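Sensory transduction histidine kinase, putative (Borrelia burgdorferi, PDB 5BWJ) probably works as a membrane-bound hybrid histidine kinase that phosphorylates itself from ATP, this chain being a periplasmic sensor domain of Venus flytrap fold. Local coordinates at residues D6-K11 with P196-N201. Sequence-based numbering, arbitrary orientation.
Sequences DIFKFK and PEIVKN
Val199, whose side chain touches Phe8 across the contact, shares with Lys200 a grip on one carbonyl: Pro196 O, at the N-cap position of the short helical turn, accepts a bond from Lys200 N at 3.1 Å and a weak one from Val199 N. This turn presents Ile198 and Val199 to strand 6-13, which is held separately, by parallel pairing with strands 45-52 and 65-69 in the mixed sheet.

The carboxylate of Asp6 rests against the end of Ile198, and its OD2 lies 3.5 Å from Ile198 CD1, a van der Waals contact between a charged group and a methyl. The two side chains come from opposite directions, and CG and OD1 of Asp6 also lie near this methyl. Ile198 reaches this far because its longer branch is fully extended: CG1 stands opposite the backbone N (chi1 -178°), and a second extended torsion (chi2 170°) carries CD1 out from the helical turn.

The same branch meets Phe8, two residues further along the strand. Ile198 CG1 approaches the ring at its edge, in the ring plane, 3.7 Å from Phe8 CZ, while Ile198 CD1 sits 3.8 Å from that same carbon. Val199 CG2 comes obliquely to the ring, 4.4 Å from Phe8 CE1. Leu202, Ala45 and Trp39 of helix 32-42 also touch the Phe8 side chain, which is buried.

The contact thus joins the start of the first strand to the turn that follows strand 184-192, near one end of the elongated domain. Its cohesion is van der Waals packing, with the Ile198 branch laid against the edge of the Phe8 ring; buried Phe8 carries the apolar part, whereas the partly exposed Asp6 carboxylate meets only a methyl of the exposed Ile198 in this contact.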
loop_
_atom_site.group_PDB
_atom_site.type_symbol
_atom_site.label_atom_id
_atom_site.label_comp_id
_atom_site.label_asym_id
_atom_site.label_seq_id
_atom_site.Cartn_x
_atom_site.Cartn_y
_atom_site.Cartn_z
ATOM N N ASP B 6 21.922 13.150 -20.521
ATOM C CA ASP B 6 20.568 13.620 -20.794
ATOM C C ASP B 6 19.870 14.068 -19.517
ATOM O O ASP B 6 20.256 13.674 -18.415
ATOM C CB ASP B 6 19.747 12.518 -21.468
ATOM C CG ASP B 6 20.332 12.080 -22.794
ATOM O OD1 ASP B 6 20.856 12.942 -23.531
ATOM O OD2 ASP B 6 20.266 10.872 -23.101
ATOM N N ILE B 7 18.836 14.890 -19.677
ATOM C CA ILE B 7 18.025 15.353 -18.557
ATOM C C ILE B 7 16.549 15.081 -18.849
ATOM O O ILE B 7 16.063 15.373 -19.940
ATOM C CB ILE B 7 18.253 16.856 -18.280
ATOM C CG1 ILE B 7 17.305 17.351 -17.184
ATOM C CG2 ILE B 7 18.080 17.678 -19.556
ATOM C CD1 ILE B 7 17.674 18.710 -16.627
ATOM N N PHE B 8 15.849 14.502 -17.875
ATOM C CA PHE B 8 14.450 14.119 -18.051
ATOM C C PHE B 8 13.569 14.680 -16.942
ATOM O O PHE B 8 13.968 14.735 -15.780
ATOM C CB PHE B 8 14.314 12.595 -18.100
ATOM C CG PHE B 8 15.025 11.963 -19.263
ATOM C CD1 PHE B 8 14.519 12.080 -20.547
ATOM C CD2 PHE B 8 16.197 11.250 -19.072
ATOM C CE1 PHE B 8 15.172 11.502 -21.621
ATOM C CE2 PHE B 8 16.854 10.668 -20.142
ATOM C CZ PHE B 8 16.340 10.795 -21.417
ATOM N N LYS B 9 12.363 15.091 -17.319
ATOM C CA LYS B 9 11.411 15.675 -16.382
ATOM C C LYS B 9 10.367 14.647 -15.958
ATOM O O LYS B 9 9.722 14.019 -16.799
ATOM C CB LYS B 9 10.735 16.892 -17.014
ATOM C CG LYS B 9 9.841 17.678 -16.075
ATOM C CD LYS B 9 9.368 18.964 -16.737
ATOM C CE LYS B 9 8.576 19.837 -15.780
ATOM N NZ LYS B 9 8.186 21.132 -16.406
ATOM N N PHE B 10 10.219 14.475 -14.648
ATOM C CA PHE B 10 9.181 13.621 -14.087
ATOM C C PHE B 10 8.095 14.473 -13.441
ATOM O O PHE B 10 8.379 15.311 -12.584
ATOM C CB PHE B 10 9.774 12.652 -13.061
ATOM C CG PHE B 10 10.546 11.515 -13.674
ATOM C CD1 PHE B 10 9.950 10.280 -13.866
ATOM C CD2 PHE B 10 11.864 11.683 -14.059
ATOM C CE1 PHE B 10 10.657 9.229 -14.430
ATOM C CE2 PHE B 10 12.576 10.640 -14.624
ATOM C CZ PHE B 10 11.970 9.408 -14.808
ATOM N N LYS B 11 6.854 14.268 -13.870
ATOM C CA LYS B 11 5.716 14.969 -13.283
ATOM C C LYS B 11 4.944 14.053 -12.342
ATOM O O LYS B 11 4.338 13.069 -12.773
ATOM C CB LYS B 11 4.787 15.507 -14.374
ATOM C CG LYS B 11 5.281 16.794 -15.016
ATOM C CD LYS B 11 4.200 17.431 -15.872
ATOM C CE LYS B 11 4.671 18.730 -16.496
ATOM N NZ LYS B 11 5.026 19.758 -15.479
ATOM N N PRO B 196 9.015 12.621 -27.235
ATOM C CA PRO B 196 10.241 12.541 -28.035
ATOM C C PRO B 196 10.766 11.114 -28.142
ATOM O O PRO B 196 10.487 10.294 -27.269
ATOM C CB PRO B 196 11.226 13.426 -27.264
ATOM C CG PRO B 196 10.383 14.319 -26.435
ATOM C CD PRO B 196 9.176 13.520 -26.078
ATOM N N GLU B 197 11.520 10.828 -29.200
ATOM C CA GLU B 197 12.077 9.497 -29.411
ATOM C C GLU B 197 13.000 9.098 -28.263
ATOM O O GLU B 197 13.090 7.923 -27.905
ATOM C CB GLU B 197 12.839 9.441 -30.737
ATOM N N ILE B 198 13.681 10.084 -27.689
ATOM C CA ILE B 198 14.609 9.840 -26.592
ATOM C C ILE B 198 13.870 9.336 -25.353
ATOM O O ILE B 198 14.424 8.573 -24.562
ATOM C CB ILE B 198 15.413 11.115 -26.235
ATOM C CG1 ILE B 198 16.419 10.821 -25.118
ATOM C CG2 ILE B 198 14.477 12.253 -25.837
ATOM C CD1 ILE B 198 17.406 11.945 -24.864
ATOM N N VAL B 199 12.618 9.755 -25.195
ATOM C CA VAL B 199 11.804 9.336 -24.058
ATOM C C VAL B 199 11.216 7.951 -24.306
ATOM O O VAL B 199 11.191 7.109 -23.408
ATOM C CB VAL B 199 10.662 10.339 -23.778
ATOM C CG1 VAL B 199 9.786 9.862 -22.618
ATOM C CG2 VAL B 199 11.228 11.718 -23.478
ATOM N N LYS B 200 10.744 7.718 -25.527
ATOM C CA LYS B 200 10.126 6.446 -25.883
ATOM C C LYS B 200 11.111 5.285 -25.777
ATOM O O LYS B 200 10.709 4.137 -25.591
ATOM C CB LYS B 200 9.555 6.509 -27.300
ATOM C CG LYS B 200 8.358 7.432 -27.449
ATOM C CD LYS B 200 7.806 7.391 -28.865
ATOM C CE LYS B 200 6.527 8.203 -28.992
ATOM N NZ LYS B 200 5.995 8.201 -30.383
ATOM N N ASN B 201 12.400 5.590 -25.896
ATOM C CA ASN B 201 13.436 4.565 -25.845
ATOM C C ASN B 201 13.846 4.225 -24.416
ATOM O O ASN B 201 14.506 3.215 -24.176
ATOM C CB ASN B 201 14.666 5.015 -26.638
#